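Local atomic coordinates of putative mandelate racemase (Salmonella typhimurium, PDB entry 2O56), a protein that binds magnesium as a member of the enolase superfamily and probably acts as a hydro-lyase on a substrate not yet known. Residues Ser135-Gly140 with Ala157-Thr162; Phe139-Gly144 with Glu166-Ile171; Lys172-Ala177 with Gly182-Gln187; Lys196-Gly201 with Gly235-Glu240. All coordinates share one frame; numbering follows the deposited sequence.

Contact 1 (Ser135-Gly140 with Ala157-Thr162); sequences SQLQFG and AQAALT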
loop_
_atom_site.group_PDB
_atom_site.type_symbol
_atom_site.label_atom_id
_atom_site.label_comp_id
_atom_site.label_asym_id
_atom_site.label_seq_id
_atom_site.Cartn_x
_atom_site.Cartn_y
_atom_site.Cartn_z
ATOM N N SER A 135 -38.874 12.598 0.508
ATOM C CA SER A 135 -37.593 13.121 -0.009
ATOM C C SER A 135 -37.684 14.630 -0.251
ATOM O O SER A 135 -38.725 15.126 -0.685
ATOM C CB SER A 135 -37.228 12.429 -1.326
ATOM O OG SER A 135 -35.875 12.702 -1.701
ATOM N N GLN A 136 -36.587 15.337 0.033
ATOM C CA GLN A 136 -36.414 16.768 -0.260
ATOM C C GLN A 136 -37.383 17.749 0.429
ATOM O O GLN A 136 -38.028 18.572 -0.226
ATOM C CB GLN A 136 -36.282 17.054 -1.767
ATOM C CG GLN A 136 -35.417 16.056 -2.574
ATOM C CD GLN A 136 -33.904 16.106 -2.274
ATOM O OE1 GLN A 136 -33.444 16.808 -1.374
ATOM N NE2 GLN A 136 -33.133 15.340 -3.041
ATOM N N LEU A 137 -37.445 17.660 1.752
ATOM C CA LEU A 137 -38.327 18.464 2.590
ATOM C C LEU A 137 -38.084 19.967 2.565
ATOM O O LEU A 137 -38.935 20.726 3.020
ATOM C CB LEU A 137 -38.247 17.989 4.045
ATOM C CG LEU A 137 -39.356 17.106 4.607
ATOM C CD1 LEU A 137 -39.798 16.013 3.654
ATOM C CD2 LEU A 137 -38.863 16.524 5.889
ATOM N N GLN A 138 -36.933 20.399 2.046
ATOM C CA GLN A 138 -36.660 21.821 1.830
ATOM C C GLN A 138 -37.669 22.460 0.884
ATOM O O GLN A 138 -37.804 23.684 0.841
ATOM C CB GLN A 138 -35.228 22.064 1.338
ATOM C CG GLN A 138 -34.922 21.477 -0.066
ATOM C CD GLN A 138 -34.457 20.031 -0.016
ATOM O OE1 GLN A 138 -34.643 19.337 0.978
ATOM N NE2 GLN A 138 -33.825 19.579 -1.095
ATOM N N PHE A 139 -38.394 21.629 0.145
ATOM C CA PHE A 139 -39.397 22.130 -0.779
ATOM C C PHE A 139 -40.804 21.903 -0.255
ATOM O O PHE A 139 -41.783 22.103 -0.974
ATOM C CB PHE A 139 -39.222 21.489 -2.153
ATOM C CG PHE A 139 -37.870 21.727 -2.763
ATOM C CD1 PHE A 139 -37.330 23.007 -2.825
ATOM C CD2 PHE A 139 -37.138 20.670 -3.284
ATOM C CE1 PHE A 139 -36.089 23.228 -3.391
ATOM C CE2 PHE A 139 -35.884 20.883 -3.861
ATOM C CZ PHE A 139 -35.364 22.162 -3.921
ATOM N N GLY A 140 -40.898 21.487 1.002
ATOM C CA GLY A 140 -42.182 21.305 1.654
ATOM C C GLY A 140 -42.749 19.907 1.553
ATOM O O GLY A 140 -42.214 19.043 0.853
ATOM N N ALA A 157 -39.051 21.737 10.496
ATOM C CA ALA A 157 -39.690 20.899 11.518
ATOM C C ALA A 157 -41.136 20.561 11.156
ATOM O O ALA A 157 -41.564 19.405 11.271
ATOM C CB ALA A 157 -39.647 21.588 12.852
ATOM N N GLN A 158 -41.877 21.583 10.723
ATOM C CA GLN A 158 -43.278 21.437 10.331
ATOM C C GLN A 158 -43.469 20.494 9.149
ATOM O O GLN A 158 -44.313 19.603 9.205
ATOM C CB GLN A 158 -43.906 22.800 10.018
ATOM C CG GLN A 158 -45.432 22.774 9.945
ATOM C CD GLN A 158 -46.060 21.911 11.030
ATOM O OE1 GLN A 158 -45.968 22.226 12.223
ATOM N NE2 GLN A 158 -46.698 20.811 10.620
ATOM N N ALA A 159 -42.686 20.685 8.084
ATOM C CA ALA A 159 -42.797 19.825 6.900
ATOM C C ALA A 159 -42.490 18.362 7.251
ATOM O O ALA A 159 -43.130 17.441 6.723
ATOM C CB ALA A 159 -41.899 20.326 5.778
ATOM N N ALA A 160 -41.537 18.172 8.165
ATOM C CA ALA A 160 -41.144 16.850 8.654
ATOM C C ALA A 160 -42.277 16.212 9.437
ATOM O O ALA A 160 -42.552 15.017 9.290
ATOM C CB ALA A 160 -39.915 16.962 9.538
ATOM N N LEU A 161 -42.924 17.020 10.272
ATOM C CA LEU A 161 -44.075 16.577 11.068
ATOM C C LEU A 161 -45.285 16.225 10.210
ATOM O O LEU A 161 -46.012 15.270 10.516
ATOM C CB LEU A 161 -44.452 17.639 12.106
ATOM C CG LEU A 161 -43.615 17.653 13.386
ATOM C CD1 LEU A 161 -43.925 18.873 14.268
ATOM C CD2 LEU A 161 -43.780 16.367 14.177
ATOM N N THR A 162 -45.499 16.996 9.147
ATOM C CA THR A 162 -46.510 16.674 8.145
ATOM C C THR A 162 -46.276 15.308 7.504
ATOM O O THR A 162 -47.204 14.516 7.368
ATOM C CB THR A 162 -46.606 17.782 7.076
ATOM O OG1 THR A 162 -46.939 19.025 7.713
ATOM C CG2 THR A 162 -47.653 17.459 6.016
#
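Gly-140 and Ala-159 bring the two backbones together, with their CA atoms 5.5 Å apart, where the end of a short 3-10 turn (Leu-137 to Phe-139) lies against the helix that carries Ala-157 to Thr-162. The turn is closed by backbone hydrogen bonds, Phe-139 N to Gln-136 O and Gly-140 N to Leu-137 O.

Across the interface the chemistry is wholly apolar, and Leu-137 does most of the work. Its CD2 methyl presses on the helix at Ala-160, 3.6 Å from the CA of that residue and 3.8 Å from its CB, so the branch rests partly on main chain. The branch point faces the preceding alanine: Leu-137 CG stands 4.3 Å from Ala-159 CB. That same methyl of Ala-159 also comes within 4.2 Å of Gly-140 CA, filling the angle between the leucine and the glycine. Two alanines in succession thus present small surfaces, and the turn can approach the helix closely. Every residue that touches is buried.

Away from the helix, the turn orders its own amides. Gln-138 NE2 donates to Gln-136 OE1 over 2.8 Å, reaching the oxygen from above the carbonyl plane; Gln-136 NE2 in turn bonds to the magnesium ligand Glu-221.

The contact therefore joins the loop following strand 130-135 to helix 153-165 in the barrel domain. Leu-137 also packs on Ile-171 of strand 170-173, while Ala-160 meets Ile-208 and Val-212 of helix 195-212, which places the pair between barrel strand and outer helices.

Contact 2 (Phe139-Gly144 with Glu166-Ile171); sequences FGWGDG and EGYDAI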
loop_
_atom_site.group_PDB
_atom_site.type_symbol
_atom_site.label_atom_id
_atom_site.label_comp_id
_atom_site.label_asym_id
_atom_site.label_seq_id
_atom_site.Cartn_x
_atom_site.Cartn_y
_atom_site.Cartn_z
ATOM N N PHE A 139 -38.394 21.629 0.145
ATOM C CA PHE A 139 -39.397 22.130 -0.779
ATOM C C PHE A 139 -40.804 21.903 -0.255
ATOM O O PHE A 139 -41.783 22.103 -0.974
ATOM C CB PHE A 139 -39.222 21.489 -2.153
ATOM C CG PHE A 139 -37.870 21.727 -2.763
ATOM C CD1 PHE A 139 -37.330 23.007 -2.825
ATOM C CD2 PHE A 139 -37.138 20.670 -3.284
ATOM C CE1 PHE A 139 -36.089 23.228 -3.391
ATOM C CE2 PHE A 139 -35.884 20.883 -3.861
ATOM C CZ PHE A 139 -35.364 22.162 -3.921
ATOM N N GLY A 140 -40.898 21.487 1.002
ATOM C CA GLY A 140 -42.182 21.305 1.654
ATOM C C GLY A 140 -42.749 19.907 1.553
ATOM O O GLY A 140 -42.214 19.043 0.853
ATOM N N TRP A 141 -43.848 19.691 2.262
ATOM C CA TRP A 141 -44.582 18.434 2.220
ATOM C C TRP A 141 -46.025 18.710 2.662
ATOM O O TRP A 141 -46.266 19.636 3.448
ATOM C CB TRP A 141 -43.949 17.404 3.162
ATOM C CG TRP A 141 -44.329 16.003 2.786
ATOM C CD1 TRP A 141 -45.353 15.255 3.302
ATOM C CD2 TRP A 141 -43.706 15.198 1.785
ATOM N NE1 TRP A 141 -45.393 14.022 2.692
ATOM C CE2 TRP A 141 -44.396 13.965 1.751
ATOM C CE3 TRP A 141 -42.616 15.391 0.924
ATOM C CZ2 TRP A 141 -44.036 12.932 0.885
ATOM C CZ3 TRP A 141 -42.264 14.372 0.065
ATOM C CH2 TRP A 141 -42.973 13.156 0.045
ATOM N N GLY A 142 -46.959 17.890 2.177
ATOM C CA GLY A 142 -48.402 18.120 2.353
ATOM C C GLY A 142 -49.011 18.745 1.111
ATOM O O GLY A 142 -48.289 19.245 0.251
ATOM N N ASP A 143 -50.336 18.727 1.005
ATOM C CA ASP A 143 -50.995 19.442 -0.093
ATOM C C ASP A 143 -51.007 20.960 0.113
ATOM O O ASP A 143 -50.998 21.450 1.243
ATOM C CB ASP A 143 -52.391 18.889 -0.395
ATOM C CG ASP A 143 -53.293 18.895 0.816
ATOM O OD1 ASP A 143 -53.309 17.884 1.547
ATOM O OD2 ASP A 143 -53.989 19.910 1.031
ATOM N N GLY A 144 -50.983 21.696 -0.994
ATOM C CA GLY A 144 -50.792 23.140 -0.955
ATOM C C GLY A 144 -49.348 23.576 -0.760
ATOM O O GLY A 144 -49.074 24.768 -0.591
ATOM N N GLU A 166 -48.449 11.533 7.693
ATOM C CA GLU A 166 -48.910 10.746 6.544
ATOM C C GLU A 166 -48.414 9.297 6.548
ATOM O O GLU A 166 -48.736 8.534 5.648
ATOM C CB GLU A 166 -48.486 11.408 5.237
ATOM C CG GLU A 166 -49.053 12.799 5.017
ATOM C CD GLU A 166 -48.652 13.351 3.678
ATOM O OE1 GLU A 166 -47.947 12.624 2.929
ATOM O OE2 GLU A 166 -49.034 14.498 3.365
ATOM N N GLY A 167 -47.616 8.926 7.538
ATOM C CA GLY A 167 -47.155 7.553 7.647
ATOM C C GLY A 167 -45.678 7.290 7.407
ATOM O O GLY A 167 -45.237 6.143 7.479
ATOM N N TYR A 168 -44.913 8.339 7.111
ATOM C CA TYR A 168 -43.485 8.195 6.819
ATOM C C TYR A 168 -42.666 8.223 8.095
ATOM O O TYR A 168 -42.794 9.140 8.899
ATOM C CB TYR A 168 -43.017 9.281 5.838
ATOM C CG TYR A 168 -43.818 9.245 4.576
ATOM C CD1 TYR A 168 -43.609 8.236 3.640
ATOM C CD2 TYR A 168 -44.820 10.182 4.327
ATOM C CE1 TYR A 168 -44.353 8.166 2.489
ATOM C CE2 TYR A 168 -45.573 10.122 3.170
ATOM C CZ TYR A 168 -45.327 9.105 2.256
ATOM O OH TYR A 168 -46.053 9.017 1.107
ATOM N N ASP A 169 -41.835 7.201 8.287
ATOM C CA ASP A 169 -40.926 7.171 9.425
ATOM C C ASP A 169 -39.482 7.518 9.043
ATOM O O ASP A 169 -38.545 7.209 9.769
ATOM C CB ASP A 169 -41.021 5.840 10.203
ATOM C CG ASP A 169 -40.556 4.634 9.394
ATOM O OD1 ASP A 169 -40.168 4.791 8.221
ATOM O OD2 ASP A 169 -40.581 3.515 9.941
ATOM N N ALA A 170 -39.323 8.167 7.896
ATOM C CA ALA A 170 -38.029 8.696 7.504
ATOM C C ALA A 170 -38.203 9.809 6.497
ATOM O O ALA A 170 -39.163 9.819 5.706
ATOM C CB ALA A 170 -37.142 7.594 6.938
ATOM N N ILE A 171 -37.271 10.757 6.555
ATOM C CA ILE A 171 -37.292 11.935 5.721
ATOM C C ILE A 171 -35.868 12.189 5.221
ATOM O O ILE A 171 -34.893 11.808 5.872
ATOM C CB ILE A 171 -37.844 13.186 6.488
ATOM C CG1 ILE A 171 -36.942 13.583 7.660
ATOM C CG2 ILE A 171 -39.277 12.930 7.021
ATOM C CD1 ILE A 171 -35.956 14.708 7.341
#
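The indole of Trp-141 has the carboxylate of Glu-166 at its edge, near the ring plane, and turns its own edge toward the face of Tyr-168. The two aromatic rings form an offset edge-to-face pair, with planes at 83° and the centroid of the tryptophan six-membered ring 5.7 Å from that of the tyrosine. The closest carbons of the pair are Trp-141 CZ2 and Tyr-168 CE2, 3.9 Å apart. Glu-166 OE1 lies in the plane of the tyrosine ring, at its edge, so one carboxylate oxygen borders both aromatics.

A single hydrogen bond links the segments: Trp-141 NE1 donates to Glu-166 OE1 over 2.9 Å, moderately bent at 149°. The donor meets the oxygen from well above the carboxylate plane. Glu-166 reaches it with CG anti to its carbonyl carbon (chi1 -61°) and an extended chain beyond, which carries the carboxylate out to the indole. The other oxygen, Glu-166 OE2, lies 3.8 Å from Gly-142 CA.

Glu-166 directly precedes Gly-167, whose positive phi closes helix 153-165 in a Schellman motif. The contact thus ties the loop after strand 130-135 to the turn leading from that helix into strand 170-173. On the barrel side, Trp-141 packs on Ala-134 of strand 130-135, and both Trp-141 and Tyr-168 touch Leu-349 of strand 347-350.

Contact 3 (Lys172-Ala177 with Gly182-Gln187); sequences KVDTVA and GNWNQQ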
loop_
_atom_site.group_PDB
_atom_site.type_symbol
_atom_site.label_atom_id
_atom_site.label_comp_id
_atom_site.label_asym_id
_atom_site.label_seq_id
_atom_site.Cartn_x
_atom_site.Cartn_y
_atom_site.Cartn_z
ATOM N N LYS A 172 -35.761 12.824 4.060
ATOM C CA LYS A 172 -34.493 13.391 3.614
ATOM C C LYS A 172 -34.611 14.881 3.298
ATOM O O LYS A 172 -35.639 15.346 2.805
ATOM C CB LYS A 172 -33.992 12.657 2.380
ATOM C CG LYS A 172 -32.698 13.246 1.792
ATOM C CD LYS A 172 -32.199 12.365 0.670
ATOM C CE LYS A 172 -32.699 12.812 -0.680
ATOM N NZ LYS A 172 -32.261 11.773 -1.702
ATOM N N VAL A 173 -33.538 15.615 3.561
ATOM C CA VAL A 173 -33.578 17.055 3.459
ATOM C C VAL A 173 -32.189 17.611 3.208
ATOM O O VAL A 173 -31.210 17.174 3.830
ATOM C CB VAL A 173 -34.184 17.662 4.757
ATOM C CG1 VAL A 173 -33.333 17.316 5.981
ATOM C CG2 VAL A 173 -34.404 19.149 4.602
ATOM N N ASP A 174 -32.100 18.560 2.280
ATOM C CA ASP A 174 -30.919 19.402 2.127
ATOM C C ASP A 174 -31.182 20.709 2.862
ATOM O O ASP A 174 -31.909 21.562 2.360
ATOM C CB ASP A 174 -30.671 19.668 0.628
ATOM C CG ASP A 174 -29.387 20.449 0.352
ATOM O OD1 ASP A 174 -28.855 21.135 1.257
ATOM O OD2 ASP A 174 -28.911 20.381 -0.808
ATOM N N THR A 175 -30.569 20.868 4.037
ATOM C CA THR A 175 -30.791 22.051 4.865
ATOM C C THR A 175 -29.797 23.185 4.602
ATOM O O THR A 175 -29.900 24.236 5.233
ATOM C CB THR A 175 -30.730 21.726 6.342
ATOM O OG1 THR A 175 -29.427 21.225 6.666
ATOM C CG2 THR A 175 -31.810 20.725 6.734
ATOM N N VAL A 176 -28.844 22.981 3.682
ATOM C CA VAL A 176 -27.763 23.959 3.476
ATOM C C VAL A 176 -27.973 24.875 2.260
ATOM O O VAL A 176 -27.629 26.063 2.304
ATOM C CB VAL A 176 -26.361 23.271 3.452
ATOM C CG1 VAL A 176 -25.265 24.240 3.061
ATOM C CG2 VAL A 176 -26.040 22.724 4.816
ATOM N N ALA A 177 -28.549 24.327 1.189
ATOM C CA ALA A 177 -28.493 24.957 -0.140
ATOM C C ALA A 177 -29.573 26.035 -0.371
ATOM O O ALA A 177 -29.562 26.735 -1.385
ATOM C CB ALA A 177 -28.553 23.893 -1.230
ATOM N N GLY A 182 -34.452 32.373 0.623
ATOM C CA GLY A 182 -35.230 31.466 -0.212
ATOM C C GLY A 182 -34.643 31.309 -1.592
ATOM O O GLY A 182 -35.343 30.900 -2.521
ATOM N N ASN A 183 -33.357 31.630 -1.730
ATOM C CA ASN A 183 -32.626 31.329 -2.968
ATOM C C ASN A 183 -31.967 29.949 -2.885
ATOM O O ASN A 183 -31.364 29.617 -1.865
ATOM C CB ASN A 183 -31.558 32.400 -3.238
ATOM C CG ASN A 183 -32.124 33.818 -3.241
ATOM O OD1 ASN A 183 -32.919 34.183 -4.103
ATOM N ND2 ASN A 183 -31.701 34.623 -2.287
ATOM N N TRP A 184 -32.070 29.176 -3.970
ATOM C CA TRP A 184 -31.608 27.790 -4.026
ATOM C C TRP A 184 -30.278 27.688 -4.749
ATOM O O TRP A 184 -30.183 28.086 -5.908
ATOM C CB TRP A 184 -32.636 26.905 -4.759
ATOM C CG TRP A 184 -32.213 25.449 -4.870
ATOM C CD1 TRP A 184 -31.806 24.789 -5.999
ATOM C CD2 TRP A 184 -32.142 24.494 -3.803
ATOM N NE1 TRP A 184 -31.498 23.485 -5.698
ATOM C CE2 TRP A 184 -31.693 23.277 -4.360
ATOM C CE3 TRP A 184 -32.419 24.549 -2.427
ATOM C CZ2 TRP A 184 -31.510 22.121 -3.589
ATOM C CZ3 TRP A 184 -32.236 23.399 -1.662
ATOM C CH2 TRP A 184 -31.786 22.203 -2.249
ATOM N N ASN A 185 -29.273 27.137 -4.062
ATOM C CA ASN A 185 -27.980 26.819 -4.658
ATOM C C ASN A 185 -27.351 28.057 -5.290
ATOM O O ASN A 185 -27.031 28.081 -6.481
ATOM C CB ASN A 185 -28.101 25.671 -5.682
ATOM C CG ASN A 185 -26.750 25.078 -6.072
ATOM O OD1 ASN A 185 -25.787 25.116 -5.302
ATOM N ND2 ASN A 185 -26.680 24.526 -7.279
ATOM N N GLN A 186 -27.183 29.104 -4.495
ATOM C CA GLN A 186 -26.602 30.303 -5.048
ATOM C C GLN A 186 -25.386 30.811 -4.306
ATOM O O GLN A 186 -24.704 31.725 -4.783
ATOM C CB GLN A 186 -27.659 31.376 -5.221
ATOM C CG GLN A 186 -28.421 31.239 -6.528
ATOM C CD GLN A 186 -29.573 32.213 -6.626
ATOM O OE1 GLN A 186 -29.610 33.238 -5.933
ATOM N NE2 GLN A 186 -30.527 31.898 -7.488
ATOM N N GLN A 187 -25.099 30.210 -3.153
ATOM C CA GLN A 187 -23.860 30.519 -2.433
ATOM C C GLN A 187 -22.741 29.542 -2.828
ATOM O O GLN A 187 -23.011 28.426 -3.280
ATOM C CB GLN A 187 -24.097 30.594 -0.911
ATOM C CG GLN A 187 -24.751 29.378 -0.340
ATOM C CD GLN A 187 -25.658 29.650 0.839
ATOM O OE1 GLN A 187 -25.486 30.624 1.575
ATOM N NE2 GLN A 187 -26.628 28.759 1.038
HETATM O O HOH W 1 -26.600 27.201 -1.725
#
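Ala-177 is the hub of this contact, and its carbonyl makes the one direct hydrogen bond between the segments. Asn-185 N donates to Ala-177 O over 2.7 Å, almost straight at 174°, where the chains run closest. The same oxygen accepts from a water at 3.0 Å, which in turn accepts from Gln-187 NE2, so the carbonyl is gripped twice and the glutamine is tied in by a bridge.

Contacts of the indole centre on Ala-177 CB, which sits over one face of Trp-184 in a CH-pi contact, 3.9 Å from the centroid of the six-membered ring and displaced toward its rim. With CG anti to the backbone N (chi1 179°), Trp-184 swings its ring back against the alanine. Trp-184 CH2, at the far corner of the ring, lies 3.7 Å from Asp-174 OD2, with carboxylate and ring planes steeply inclined.

Asp-174 shapes its own segment through the other oxygen. Asp-174 OD1 accepts from Val-176 N at 3.0 Å, nearly in line with the C-O bond, and from Ala-177 N, which comes from above the carboxylate plane. This Asx turn curls the chain immediately after strand 170-173 and helps present Ala-177 to the second segment. Asp-174 OD2 is hydrogen-bonded to His-223 ND1, and the side chain of Asp-174 lies about 4 Å from that of the magnesium ligand Glu-221.

The turn thus begins the loop at the C-terminal end of a barrel strand, where TIM-barrel enzymes, the enolase superfamily among them, place their active sites; here Glu-221, Glu-247 and Glu-273 hold the magnesium ion.

Contact 4 (Lys196-Gly201 with Gly235-Glu240); sequences KILRLG and GRMIEE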
loop_
_atom_site.group_PDB
_atom_site.type_symbol
_atom_site.label_atom_id
_atom_site.label_comp_id
_atom_site.label_asym_id
_atom_site.label_seq_id
_atom_site.Cartn_x
_atom_site.Cartn_y
_atom_site.Cartn_z
ATOM N N LYS A 196 -21.612 30.835 9.847
ATOM C CA LYS A 196 -23.015 31.198 9.627
ATOM C C LYS A 196 -23.655 30.443 8.469
ATOM O O LYS A 196 -24.825 30.085 8.526
ATOM C CB LYS A 196 -23.162 32.704 9.403
ATOM C CG LYS A 196 -22.199 33.302 8.392
ATOM C CD LYS A 196 -22.465 34.777 8.189
ATOM C CE LYS A 196 -21.214 35.469 7.699
ATOM N NZ LYS A 196 -21.550 36.802 7.138
ATOM N N ILE A 197 -22.880 30.200 7.419
ATOM C CA ILE A 197 -23.372 29.466 6.260
ATOM C C ILE A 197 -23.891 28.087 6.662
ATOM O O ILE A 197 -24.987 27.687 6.262
ATOM C CB ILE A 197 -22.285 29.374 5.165
ATOM C CG1 ILE A 197 -21.826 30.787 4.774
ATOM C CG2 ILE A 197 -22.812 28.629 3.959
ATOM C CD1 ILE A 197 -20.680 30.838 3.787
ATOM N N LEU A 198 -23.136 27.388 7.505
ATOM C CA LEU A 198 -23.459 26.007 7.863
ATOM C C LEU A 198 -24.320 25.919 9.129
ATOM O O LEU A 198 -25.008 24.932 9.339
ATOM C CB LEU A 198 -22.180 25.183 8.038
ATOM C CG LEU A 198 -21.427 24.885 6.738
ATOM C CD1 LEU A 198 -20.137 24.160 7.042
ATOM C CD2 LEU A 198 -22.298 24.063 5.763
ATOM N N ARG A 199 -24.269 26.960 9.959
ATOM C CA ARG A 199 -25.034 27.019 11.213
ATOM C C ARG A 199 -26.541 27.003 10.946
ATOM O O ARG A 199 -27.306 26.342 11.669
ATOM C CB ARG A 199 -24.631 28.286 11.986
ATOM C CG ARG A 199 -25.453 28.612 13.234
ATOM C CD ARG A 199 -25.094 27.742 14.412
ATOM N NE ARG A 199 -23.668 27.452 14.513
ATOM C CZ ARG A 199 -23.178 26.320 15.016
ATOM N NH1 ARG A 199 -24.001 25.381 15.474
ATOM N NH2 ARG A 199 -21.864 26.123 15.058
ATOM N N LEU A 200 -26.946 27.727 9.902
ATOM C CA LEU A 200 -28.301 27.700 9.381
ATOM C C LEU A 200 -28.777 26.280 9.043
ATOM O O LEU A 200 -29.816 25.834 9.531
ATOM C CB LEU A 200 -28.404 28.602 8.152
ATOM C CG LEU A 200 -29.787 28.773 7.511
ATOM C CD1 LEU A 200 -30.826 29.282 8.527
ATOM C CD2 LEU A 200 -29.688 29.720 6.323
ATOM N N GLY A 201 -28.006 25.588 8.206
ATOM C CA GLY A 201 -28.195 24.168 7.929
ATOM C C GLY A 201 -28.322 23.311 9.177
ATOM O O GLY A 201 -29.244 22.504 9.270
ATOM N N GLY A 235 -20.701 17.686 8.068
ATOM C CA GLY A 235 -20.990 16.352 8.627
ATOM C C GLY A 235 -20.658 16.247 10.105
ATOM O O GLY A 235 -21.417 15.648 10.886
ATOM N N ARG A 236 -19.534 16.843 10.493
ATOM C CA ARG A 236 -19.075 16.860 11.886
ATOM C C ARG A 236 -20.045 17.626 12.789
ATOM O O ARG A 236 -20.220 17.283 13.949
ATOM C CB ARG A 236 -17.692 17.505 11.990
ATOM C CG ARG A 236 -16.534 16.583 11.627
ATOM C CD ARG A 236 -15.201 17.216 11.997
ATOM N NE ARG A 236 -14.073 16.362 11.643
ATOM C CZ ARG A 236 -12.912 16.802 11.162
ATOM N NH1 ARG A 236 -12.706 18.103 10.965
ATOM N NH2 ARG A 236 -11.957 15.930 10.871
ATOM N N MET A 237 -20.655 18.674 12.238
ATOM C CA MET A 237 -21.674 19.477 12.946
ATOM C C MET A 237 -22.945 18.663 13.227
ATOM O O MET A 237 -23.534 18.770 14.307
ATOM C CB MET A 237 -22.048 20.707 12.125
ATOM C CG MET A 237 -20.960 21.772 12.033
ATOM S SD MET A 237 -21.531 23.278 11.196
ATOM C CE MET A 237 -22.798 23.778 12.336
ATOM N N ILE A 238 -23.347 17.838 12.260
ATOM C CA ILE A 238 -24.618 17.114 12.331
ATOM C C ILE A 238 -24.510 15.677 12.873
ATOM O O ILE A 238 -25.533 15.030 13.139
ATOM C CB ILE A 238 -25.412 17.163 10.984
ATOM C CG1 ILE A 238 -24.652 16.454 9.848
ATOM C CG2 ILE A 238 -25.729 18.598 10.605
ATOM C CD1 ILE A 238 -25.523 16.146 8.658
ATOM N N GLU A 239 -23.281 15.200 13.073
ATOM C CA GLU A 239 -23.034 13.885 13.699
ATOM C C GLU A 239 -23.925 13.545 14.900
ATOM O O GLU A 239 -24.456 12.444 14.993
ATOM C CB GLU A 239 -21.577 13.768 14.145
ATOM C CG GLU A 239 -20.698 13.123 13.140
ATOM C CD GLU A 239 -19.239 13.262 13.492
ATOM O OE1 GLU A 239 -18.920 13.616 14.650
ATOM O OE2 GLU A 239 -18.411 13.024 12.596
ATOM N N GLU A 240 -24.073 14.494 15.818
ATOM C CA GLU A 240 -24.801 14.263 17.067
ATOM C C GLU A 240 -26.321 14.172 16.863
ATOM O O GLU A 240 -27.047 13.775 17.773
ATOM C CB GLU A 240 -24.499 15.408 18.049
ATOM C CG GLU A 240 -25.250 16.708 17.678
ATOM C CD GLU A 240 -24.619 17.974 18.224
ATOM O OE1 GLU A 240 -23.385 18.006 18.439
ATOM O OE2 GLU A 240 -25.368 18.950 18.426
#
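Met-237 reaches from its helix toward Leu-198 and Arg-199, and it provides the whole of its segment's close contact with them. From CB, which points at the opposite helix, the chain runs out through CG, set anti to the carbonyl carbon (chi1 -70°), and on in an extended line to the sulfur. CB and CG themselves serve mainly to span the gap, since the nearest CA atoms, those of Arg-199 and Met-237, are 8.4 Å apart. The first atom to touch is Met-237 SD, 3.7 Å from Leu-198 CB in plain van der Waals contact. At the sulfur the chain bends (chi3 63°), turning the terminal methyl off toward Arg-199.

That methyl lies over one face of the guanidinium, 3.5 Å above its plane and shifted toward the rim. Met-237 CE is equally far, 3.7 Å, from Arg-199 CZ, NH1 and NH2, so it covers the group rather than a single nitrogen. Arg-199 starts out directed away from the neighbouring helix; bends at chi2 and chi3 bring its head round, and the two side chains cross at about a right angle. A salt bridge from Arg-199 NH2 to Asp-195 OD1 helps fix the guanidinium that the methyl covers.

No hydrogen bond passes between the segments, and the contact lies away from the metal site. It pairs helix 195-212 with helix 228-238, successive helices on the outside of the barrel. Tyr-202 of the first helix packs against Met-237 and Ile-238, while Leu-198 touches Gln-233 and Phe-234 of the second.

Contacts 1 to 3 cluster about strand 170-173, whereas contact 4 joins two helices farther out. Contact 1 is fully buried and purely apolar. Contact 2 shares Phe-139 and Gly-140 with it but is only partly buried, adding an aromatic pair and a hydrogen bond to a carboxylate. Contact 3, partly buried at the other end of the strand, combines a backbone bond and a water bridge with an alanine on an indole face; it meets contact 1 where Gln-138 OE1 accepts from Asp-174 N, near the magnesium site. Contact 4 is partly buried and has no hydrogen bond between its segments. It adjoins contact 3 where Val-176 packs on Leu-198 and Thr-175 OG1 is hydrogen-bonded to Gly-201 O.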